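ATPase associated with various cellular activities, AAA_5 (Staphylothermus marinus, PDB 6N0S) is McrB, seen here as its N-terminal EVE-like domain, which resembles PUA-like RNA-binding folds and probably binds nucleic acid, while the whole protein presumably hydrolyses ATP. Local coordinates at residues D150-R153 with D154-S157; W19-P22 with T23-H26; H67-K71 with T72-E76; N106-S110 with D111-Q115. All blocks are in the same frame, centred on the assembly; numbering follows the deposited sequence.

Contact 1 of 4, residues D150-R153 with D154-S157; sequences DQVR and DIIS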
loop_
_atom_site.group_PDB
_atom_site.type_symbol
_atom_site.label_atom_id
_atom_site.label_comp_id
_atom_site.label_asym_id
_atom_site.label_seq_id
_atom_site.Cartn_x
_atom_site.Cartn_y
_atom_site.Cartn_z
ATOM N N ASP A 150 0.296 -17.530 8.401
ATOM C CA ASP A 150 0.491 -18.973 8.514
ATOM C C ASP A 150 -0.489 -19.766 7.650
ATOM O O ASP A 150 -0.182 -20.897 7.264
ATOM C CB ASP A 150 0.375 -19.388 9.978
ATOM C CG ASP A 150 0.855 -20.797 10.212
ATOM O OD1 ASP A 150 2.079 -21.044 10.068
ATOM O OD2 ASP A 150 0.008 -21.661 10.525
ATOM N N GLN A 151 -1.642 -19.196 7.299
ATOM C CA GLN A 151 -2.576 -19.905 6.438
ATOM C C GLN A 151 -2.102 -19.992 4.996
ATOM O O GLN A 151 -2.604 -20.837 4.252
ATOM C CB GLN A 151 -3.945 -19.226 6.449
ATOM C CG GLN A 151 -4.788 -19.386 7.725
ATOM C CD GLN A 151 -6.033 -18.512 7.698
ATOM O OE1 GLN A 151 -6.053 -17.439 8.292
ATOM N NE2 GLN A 151 -7.066 -18.954 6.977
ATOM N N VAL A 152 -1.189 -19.125 4.562
ATOM C CA VAL A 152 -0.814 -19.093 3.155
ATOM C C VAL A 152 0.701 -19.060 2.995
ATOM O O VAL A 152 1.204 -18.773 1.906
ATOM C CB VAL A 152 -1.455 -17.902 2.427
ATOM C CG1 VAL A 152 -2.936 -18.023 2.460
ATOM C CG2 VAL A 152 -1.015 -16.563 3.045
ATOM N N ARG A 153 1.430 -19.410 4.057
ATOM C CA ARG A 153 2.877 -19.230 4.076
ATOM C C ARG A 153 3.577 -20.077 3.020
ATOM O O ARG A 153 4.671 -19.725 2.581
ATOM C CB ARG A 153 3.424 -19.560 5.471
ATOM C CG ARG A 153 3.173 -20.983 5.952
ATOM C CD ARG A 153 3.751 -21.228 7.355
ATOM N NE ARG A 153 5.153 -20.816 7.460
ATOM C CZ ARG A 153 5.609 -19.800 8.198
ATOM N NH1 ARG A 153 4.791 -19.060 8.934
ATOM N NH2 ARG A 153 6.908 -19.522 8.209
ATOM N N ASP A 154 2.976 -21.190 2.612
ATOM C CA ASP A 154 3.578 -22.069 1.626
ATOM C C ASP A 154 3.123 -21.734 0.219
ATOM O O ASP A 154 3.542 -22.403 -0.727
ATOM C CB ASP A 154 3.274 -23.534 1.976
ATOM C CG ASP A 154 4.055 -24.009 3.215
ATOM O OD1 ASP A 154 5.257 -23.684 3.316
ATOM O OD2 ASP A 154 3.475 -24.679 4.097
ATOM N N ILE A 155 2.347 -20.668 0.064
ATOM C CA ILE A 155 1.785 -20.255 -1.211
ATOM C C ILE A 155 2.453 -18.985 -1.717
ATOM O O ILE A 155 2.954 -18.937 -2.847
ATOM C CB ILE A 155 0.262 -20.059 -1.080
ATOM C CG1 ILE A 155 -0.405 -21.411 -0.871
ATOM C CG2 ILE A 155 -0.301 -19.338 -2.296
ATOM C CD1 ILE A 155 -1.758 -21.306 -0.233
ATOM N N ILE A 156 2.455 -17.940 -0.894
ATOM C CA ILE A 156 3.172 -16.704 -1.200
ATOM C C ILE A 156 4.564 -16.782 -0.580
ATOM O O ILE A 156 4.830 -17.640 0.267
ATOM C CB ILE A 156 2.394 -15.457 -0.718
ATOM C CG1 ILE A 156 1.898 -15.582 0.737
ATOM C CG2 ILE A 156 1.184 -15.201 -1.630
ATOM C CD1 ILE A 156 2.915 -15.192 1.823
ATOM N N SER A 157 5.464 -15.889 -0.978
ATOM C CA SER A 157 6.840 -15.970 -0.526
ATOM C C SER A 157 7.183 -14.708 0.256
ATOM O O SER A 157 7.742 -13.746 -0.282
ATOM C CB SER A 157 7.797 -16.187 -1.714
ATOM O OG SER A 157 9.039 -16.621 -1.189
#
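The guanidinium group of R153 and the carboxylate of D154 are flat groups turned 79° apart. They do not pair: NE of R153 stays 5.0 Å from OD1 of D154, and OD2 of D154 lies nearest R153 CG, at 4.1 Å. R153 reaches back the other way. With CG lodged between the backbone N and the carbonyl carbon (chi1 60°) and a bend at chi3, NH1 forms a salt bridge with D150 OD1 at 3.5 Å. The third flat group, the carbonyl of V152, is gripped by two backbone N-H groups. I156 N sits nearly along the C=O axis, 3.2 Å from V152 O. I155 N comes from above the carbonyl plane, 2.9 Å from the same V152 O. The bond from I155 closes a type I beta turn over R153 and D154, and the bond from I156 widens it into a single helix-like turn in the loop between strands 138-148 and 166-169. On the apolar side, V152 CG2 lies 3.8 Å from I156 CG1, with the two side chains slanting past each other. CD1 of I155 only approaches V152 CB, at 4.3 Å. I155 and I156 also touch D173 of helix 171-178.

Contact 2 of 4, residues W19-P22 with T23-H26; sequences WILP and TLDH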
loop_
_atom_site.group_PDB
_atom_site.type_symbol
_atom_site.label_atom_id
_atom_site.label_comp_id
_atom_site.label_asym_id
_atom_site.label_seq_id
_atom_site.Cartn_x
_atom_site.Cartn_y
_atom_site.Cartn_z
ATOM N N TRP A 19 5.562 -1.036 9.685
ATOM C CA TRP A 19 6.099 -0.113 10.669
ATOM C C TRP A 19 5.041 0.154 11.725
ATOM O O TRP A 19 3.845 -0.036 11.490
ATOM C CB TRP A 19 6.566 1.189 9.993
ATOM C CG TRP A 19 7.644 0.942 8.926
ATOM C CD1 TRP A 19 7.443 0.765 7.573
ATOM C CD2 TRP A 19 9.071 0.827 9.129
ATOM N NE1 TRP A 19 8.650 0.549 6.939
ATOM C CE2 TRP A 19 9.660 0.576 7.863
ATOM C CE3 TRP A 19 9.905 0.909 10.251
ATOM C CZ2 TRP A 19 11.028 0.428 7.692
ATOM C CZ3 TRP A 19 11.274 0.763 10.079
ATOM C CH2 TRP A 19 11.824 0.518 8.809
ATOM N N ILE A 20 5.484 0.586 12.914
ATOM C CA ILE A 20 4.522 0.884 13.978
ATOM C C ILE A 20 3.624 2.004 13.494
ATOM O O ILE A 20 4.094 2.982 12.905
ATOM C CB ILE A 20 5.238 1.271 15.284
ATOM C CG1 ILE A 20 6.033 0.098 15.843
ATOM C CG2 ILE A 20 4.201 1.759 16.363
ATOM C CD1 ILE A 20 7.146 0.527 16.769
ATOM N N LEU A 21 2.329 1.858 13.717
ATOM C CA LEU A 21 1.348 2.828 13.271
ATOM C C LEU A 21 0.388 3.131 14.408
ATOM O O LEU A 21 0.117 2.261 15.226
ATOM C CB LEU A 21 0.540 2.297 12.079
ATOM C CG LEU A 21 1.272 2.195 10.751
ATOM C CD1 LEU A 21 0.354 1.514 9.743
ATOM C CD2 LEU A 21 1.724 3.578 10.279
ATOM N N PRO A 22 -0.144 4.353 14.478
ATOM C CA PRO A 22 -1.141 4.668 15.515
ATOM C C PRO A 22 -2.532 4.164 15.187
ATOM O O PRO A 22 -3.421 4.238 16.040
ATOM C CB PRO A 22 -1.113 6.194 15.552
ATOM C CG PRO A 22 -0.761 6.577 14.131
ATOM C CD PRO A 22 0.265 5.551 13.726
ATOM N N THR A 23 -2.758 3.662 13.980
ATOM C CA THR A 23 -4.083 3.242 13.545
ATOM C C THR A 23 -3.915 2.423 12.276
ATOM O O THR A 23 -2.913 2.566 11.590
ATOM C CB THR A 23 -4.997 4.447 13.262
ATOM O OG1 THR A 23 -6.296 3.988 12.877
ATOM C CG2 THR A 23 -4.437 5.295 12.133
ATOM N N LEU A 24 -4.907 1.579 11.979
ATOM C CA LEU A 24 -5.036 0.920 10.679
ATOM C C LEU A 24 -6.199 1.462 9.868
ATOM O O LEU A 24 -6.472 0.952 8.774
ATOM C CB LEU A 24 -5.209 -0.595 10.864
ATOM C CG LEU A 24 -4.129 -1.286 11.714
ATOM C CD1 LEU A 24 -4.438 -2.767 11.929
ATOM C CD2 LEU A 24 -2.755 -1.119 11.118
ATOM N N ASP A 25 -6.896 2.480 10.382
ATOM C CA ASP A 25 -8.112 2.987 9.756
ATOM C C ASP A 25 -7.837 3.627 8.398
ATOM O O ASP A 25 -8.740 3.705 7.558
ATOM C CB ASP A 25 -8.787 4.018 10.676
ATOM C CG ASP A 25 -9.358 3.402 11.954
ATOM O OD1 ASP A 25 -9.319 2.163 12.101
ATOM O OD2 ASP A 25 -9.878 4.162 12.803
ATOM N N HIS A 26 -6.626 4.102 8.163
ATOM C CA HIS A 26 -6.304 4.699 6.874
ATOM C C HIS A 26 -6.012 3.664 5.787
ATOM O O HIS A 26 -5.843 4.039 4.619
ATOM C CB HIS A 26 -5.091 5.569 7.021
ATOM C CG HIS A 26 -3.881 4.789 7.401
ATOM N ND1 HIS A 26 -3.796 4.078 8.582
ATOM C CD2 HIS A 26 -2.730 4.555 6.729
ATOM C CE1 HIS A 26 -2.629 3.456 8.630
ATOM N NE2 HIS A 26 -1.965 3.736 7.523
#
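Apolar packing joins L21 to L24, three places on in the loop. L21 CD1 approaches L24 CD2 at 4.3 Å, a loose fit.

The aromatic contact is made at an edge. L21 CD1 lies 3.7 Å from H26 CE1, and the two side chains meet at about a right angle. The methyl sits near the plane of the H26 ring, by CE1 and NE2, and not over a face. CG of L21 stands anti to the carbonyl carbon (chi1 -71°), and the extended chain beyond it carries CD1 to the imidazole. T23 O also lies at the edge of this ring, in its plane and 3.1 Å from H26 CE1. Beyond the loop, H26 meets the ring of Y116 edge-to-face. Y116 is also touched by L21, so helix 110-124 backs both residues.

Side chain meets backbone as well. L21 CB rests 3.5 Å from T23 O. P22 and T23 lie against Q115 and T112 of the same helix.

The polar interaction is short-range. T23 OG1 accepts a hydrogen bond from D25 N at 3.0 Å, nearly straight at 167°. No hydrogen bond joins 19-22 to 23-26. The T23 hydroxyl is turned anti to the backbone N (chi1 -178°), which places its oxygen beside the carbonyl carbon, facing D25 N. This is an ST turn, in the loop that leads from strand 12-17 to strand 30-34 of the EVE-like domain.

Contact 3 of 4, residues H67-K71 with T72-E76; sequences HDLGK and TFIGE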
loop_
_atom_site.group_PDB
_atom_site.type_symbol
_atom_site.label_atom_id
_atom_site.label_comp_id
_atom_site.label_asym_id
_atom_site.label_seq_id
_atom_site.Cartn_x
_atom_site.Cartn_y
_atom_site.Cartn_z
ATOM N N HIS A 67 -0.510 -5.228 17.316
ATOM C CA HIS A 67 -0.289 -6.309 18.277
ATOM C C HIS A 67 -1.223 -7.493 18.044
ATOM O O HIS A 67 -0.842 -8.639 18.314
ATOM C CB HIS A 67 -0.465 -5.784 19.699
ATOM C CG HIS A 67 -1.535 -4.746 19.818
ATOM N ND1 HIS A 67 -1.333 -3.431 19.458
ATOM C CD2 HIS A 67 -2.824 -4.834 20.220
ATOM C CE1 HIS A 67 -2.448 -2.748 19.653
ATOM N NE2 HIS A 67 -3.368 -3.576 20.115
ATOM N N ASP A 68 -2.431 -7.242 17.537
ATOM C CA ASP A 68 -3.434 -8.287 17.357
ATOM C C ASP A 68 -3.620 -8.707 15.907
ATOM O O ASP A 68 -4.030 -9.842 15.652
ATOM C CB ASP A 68 -4.792 -7.825 17.908
ATOM C CG ASP A 68 -4.781 -7.631 19.424
ATOM O OD1 ASP A 68 -4.118 -8.429 20.132
ATOM O OD2 ASP A 68 -5.437 -6.678 19.904
ATOM N N LEU A 69 -3.342 -7.821 14.957
ATOM C CA LEU A 69 -3.458 -8.146 13.544
ATOM C C LEU A 69 -2.095 -8.264 12.864
ATOM O O LEU A 69 -2.005 -8.228 11.629
ATOM C CB LEU A 69 -4.339 -7.097 12.858
ATOM C CG LEU A 69 -5.783 -7.043 13.388
ATOM C CD1 LEU A 69 -6.547 -5.830 12.852
ATOM C CD2 LEU A 69 -6.553 -8.338 13.055
ATOM N N GLY A 70 -1.030 -8.438 13.647
ATOM C CA GLY A 70 0.280 -8.628 13.051
ATOM C C GLY A 70 0.323 -9.851 12.148
ATOM O O GLY A 70 -0.307 -10.874 12.416
ATOM N N LYS A 71 1.090 -9.748 11.069
ATOM C CA LYS A 71 1.241 -10.829 10.097
ATOM C C LYS A 71 -0.117 -11.362 9.643
ATOM O O LYS A 71 -0.427 -12.545 9.776
ATOM C CB LYS A 71 2.095 -11.961 10.669
ATOM C CG LYS A 71 3.577 -11.630 10.789
ATOM C CD LYS A 71 4.365 -12.784 11.396
ATOM C CE LYS A 71 5.752 -12.887 10.786
ATOM N NZ LYS A 71 5.641 -13.179 9.335
ATOM N N THR A 72 -0.931 -10.465 9.081
ATOM C CA THR A 72 -2.225 -10.876 8.547
ATOM C C THR A 72 -2.573 -10.000 7.358
ATOM O O THR A 72 -2.142 -8.846 7.257
ATOM C CB THR A 72 -3.355 -10.823 9.622
ATOM O OG1 THR A 72 -3.976 -9.541 9.635
ATOM C CG2 THR A 72 -2.789 -11.065 10.986
ATOM N N PHE A 73 -3.342 -10.576 6.444
ATOM C CA PHE A 73 -3.941 -9.825 5.359
ATOM C C PHE A 73 -5.318 -9.400 5.845
ATOM O O PHE A 73 -6.135 -10.253 6.197
ATOM C CB PHE A 73 -4.016 -10.673 4.089
ATOM C CG PHE A 73 -2.684 -11.211 3.661
ATOM C CD1 PHE A 73 -2.219 -12.404 4.166
ATOM C CD2 PHE A 73 -1.898 -10.513 2.784
ATOM C CE1 PHE A 73 -0.984 -12.912 3.796
ATOM C CE2 PHE A 73 -0.640 -11.022 2.387
ATOM C CZ PHE A 73 -0.190 -12.200 2.918
ATOM N N ILE A 74 -5.583 -8.101 5.862
ATOM C CA ILE A 74 -6.793 -7.615 6.513
ATOM C C ILE A 74 -7.916 -7.238 5.547
ATOM O O ILE A 74 -9.076 -7.163 5.966
ATOM C CB ILE A 74 -6.491 -6.423 7.457
ATOM C CG1 ILE A 74 -5.962 -5.206 6.684
ATOM C CG2 ILE A 74 -5.553 -6.872 8.605
ATOM C CD1 ILE A 74 -5.937 -3.942 7.572
ATOM N N GLY A 75 -7.612 -6.981 4.285
ATOM C CA GLY A 75 -8.660 -6.589 3.360
ATOM C C GLY A 75 -8.081 -6.313 1.997
ATOM O O GLY A 75 -6.873 -6.480 1.771
ATOM N N GLU A 76 -8.947 -5.858 1.093
ATOM C CA GLU A 76 -8.487 -5.548 -0.249
ATOM C C GLU A 76 -9.252 -4.371 -0.815
ATOM O O GLU A 76 -10.308 -3.996 -0.316
ATOM C CB GLU A 76 -8.605 -6.774 -1.165
ATOM C CG GLU A 76 -9.971 -7.436 -1.210
ATOM C CD GLU A 76 -9.999 -8.544 -2.246
ATOM O OE1 GLU A 76 -10.196 -8.210 -3.443
ATOM O OE2 GLU A 76 -9.765 -9.713 -1.856
#
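A side-chain to main-chain hydrogen bond ties the loop L69-K71 to the start of strand 72-80 in the mixed sheet. T72 OG1 donates to L69 O at 3.1 Å. The hydroxyl approaches at a C=O angle of 126°, tilted 31° from the carbonyl plane. In the model OG1 stands between the backbone N and the carbonyl carbon (chi1 90°), facing back over the turn. The chain turns just before the strand. K71 has left-handed backbone angles there, and K71 and T72 together face I61 of strand 54-61 as a G1 beta bulge. Apolar contact is looser: L69 CB approaches I74 CG2 at 4.4 Å. T72 also touches P146 and K148 of strand 138-148, on the other side from I61. A valine at T72 would keep the branched shape, but L69 O would probably lose this donor and the loop one of its ties to the strand. T72 is buried, so the bond gives its hydroxyl a partner inside the fold, at the point where loop becomes strand.

Contact 4 of 4, residues N106-S110 with D111-Q115; sequences NGISS and DTIDQ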
loop_
_atom_site.group_PDB
_atom_site.type_symbol
_atom_site.label_atom_id
_atom_site.label_comp_id
_atom_site.label_asym_id
_atom_site.label_seq_id
_atom_site.Cartn_x
_atom_site.Cartn_y
_atom_site.Cartn_z
ATOM N N ASN A 106 -12.517 10.845 5.775
ATOM C CA ASN A 106 -12.897 9.452 5.991
ATOM C C ASN A 106 -13.076 9.149 7.465
ATOM O O ASN A 106 -13.179 7.978 7.853
ATOM C CB ASN A 106 -11.864 8.514 5.337
ATOM C CG ASN A 106 -12.098 8.368 3.857
ATOM O OD1 ASN A 106 -12.813 7.476 3.443
ATOM N ND2 ASN A 106 -11.589 9.301 3.060
ATOM N N GLY A 107 -13.158 10.186 8.294
ATOM C CA GLY A 107 -13.518 10.028 9.680
ATOM C C GLY A 107 -12.377 9.718 10.605
ATOM O O GLY A 107 -12.625 9.387 11.769
ATOM N N ILE A 108 -11.130 9.776 10.129
ATOM C CA ILE A 108 -9.993 9.591 11.021
ATOM C C ILE A 108 -9.742 10.887 11.773
ATOM O O ILE A 108 -9.739 11.974 11.185
ATOM C CB ILE A 108 -8.747 9.166 10.234
ATOM C CG1 ILE A 108 -9.049 7.877 9.455
ATOM C CG2 ILE A 108 -7.586 8.971 11.212
ATOM C CD1 ILE A 108 -7.894 7.352 8.646
ATOM N N SER A 109 -9.493 10.777 13.068
ATOM C CA SER A 109 -9.310 11.968 13.878
ATOM C C SER A 109 -8.026 12.728 13.518
ATOM O O SER A 109 -7.006 12.154 13.115
ATOM C CB SER A 109 -9.304 11.595 15.359
ATOM O OG SER A 109 -7.987 11.367 15.794
ATOM N N SER A 110 -8.102 14.049 13.665
ATOM C CA SER A 110 -6.958 14.912 13.425
ATOM C C SER A 110 -5.761 14.515 14.275
ATOM O O SER A 110 -4.618 14.526 13.793
ATOM C CB SER A 110 -7.348 16.369 13.706
ATOM O OG SER A 110 -6.243 17.230 13.514
ATOM N N ASP A 111 -5.993 14.197 15.547
ATOM C CA ASP A 111 -4.910 13.772 16.434
ATOM C C ASP A 111 -4.220 12.509 15.912
ATOM O O ASP A 111 -2.990 12.390 15.953
ATOM C CB ASP A 111 -5.460 13.483 17.826
ATOM C CG ASP A 111 -5.884 14.729 18.579
ATOM O OD1 ASP A 111 -5.198 15.775 18.484
ATOM O OD2 ASP A 111 -6.904 14.638 19.279
ATOM N N THR A 112 -5.003 11.518 15.489
ATOM C CA THR A 112 -4.412 10.291 14.958
ATOM C C THR A 112 -3.543 10.601 13.737
ATOM O O THR A 112 -2.409 10.130 13.645
ATOM C CB THR A 112 -5.520 9.278 14.633
ATOM O OG1 THR A 112 -6.228 8.967 15.843
ATOM C CG2 THR A 112 -4.953 7.963 14.049
ATOM N N ILE A 113 -4.032 11.453 12.839
ATOM C CA ILE A 113 -3.263 11.861 11.667
ATOM C C ILE A 113 -1.941 12.509 12.092
ATOM O O ILE A 113 -0.881 12.200 11.538
ATOM C CB ILE A 113 -4.102 12.799 10.786
ATOM C CG1 ILE A 113 -5.367 12.093 10.325
ATOM C CG2 ILE A 113 -3.319 13.257 9.583
ATOM C CD1 ILE A 113 -6.391 13.042 9.623
ATOM N N ASP A 114 -1.978 13.423 13.073
ATOM C CA ASP A 114 -0.726 13.990 13.572
ATOM C C ASP A 114 0.243 12.863 13.968
ATOM O O ASP A 114 1.423 12.875 13.600
ATOM C CB ASP A 114 -0.954 14.923 14.781
ATOM C CG ASP A 114 -1.865 16.147 14.518
ATOM O OD1 ASP A 114 -2.020 16.607 13.366
ATOM O OD2 ASP A 114 -2.386 16.710 15.539
ATOM N N GLN A 115 -0.250 11.864 14.707
ATOM C CA GLN A 115 0.608 10.769 15.145
ATOM C C GLN A 115 1.115 9.942 13.973
ATOM O O GLN A 115 2.226 9.426 14.034
ATOM C CB GLN A 115 -0.131 9.863 16.113
ATOM C CG GLN A 115 -0.387 10.506 17.493
ATOM C CD GLN A 115 -1.617 9.966 18.187
ATOM O OE1 GLN A 115 -2.002 8.815 17.997
ATOM N NE2 GLN A 115 -2.252 10.804 18.999
#
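In T112 the hydroxyl lies beside the backbone N and anti to the carbonyl carbon (chi1 -61°), which turns OG1 back to S109. S109 OG and T112 OG1 share a hydrogen bond of 3.0 Å; either could donate. The same torsion sends T112 CG2 to I108 CG2, 4.0 Å away. S109 is the N-cap of helix 110-124. Its carbonyl takes the first helical bond, I113 N to S109 O at 3.1 Å, with the N-H in the carbonyl plane. D114 N to S110 O, 3.0 Å, follows one step on. I113 lies against the cap itself: its CG1 is 3.2 Å from S109 O. CG1 also packs against I108 CG2 at 3.9 Å, and the two isoleucines cross at about a right angle. The preceding helix, 92-105, ends in a Schellman motif with G107 as its C-prime residue, so one helix stops and the next is capped within a few residues. Across this corner I113 touches F103 and L104. With an alanine at I113, a gap would probably open beside I108 CG2 and the apolar seam with helix 92-105 would weaken. D114 OD1 forms a salt bridge with R100 of that same helix.

Overall arrangement
The four contacts are local and follow one another along the chain, 2, 3, 4, then 1. In space they run 4, 2, 3, 1. Contact 2 links two neighbours. Its centre is about 10 Å from that of contact 4 and about 11 Å from that of contact 3. T23 CG2 packs 3.3 Å from T112 CG2 of contact 4, and L24 CD1 lies 3.8 Å from L69 CD1 of contact 3. Contact 3 then reaches contact 1, where F73 CE1 lies 3.7 Å from V152 CG2. Contacts 1 and 4 are the ends of the row, with centres about 33 Å apart. The row thus runs from the helical corner, by way of strand 72-80 of the mixed sheet, to the loop near helix 171-178.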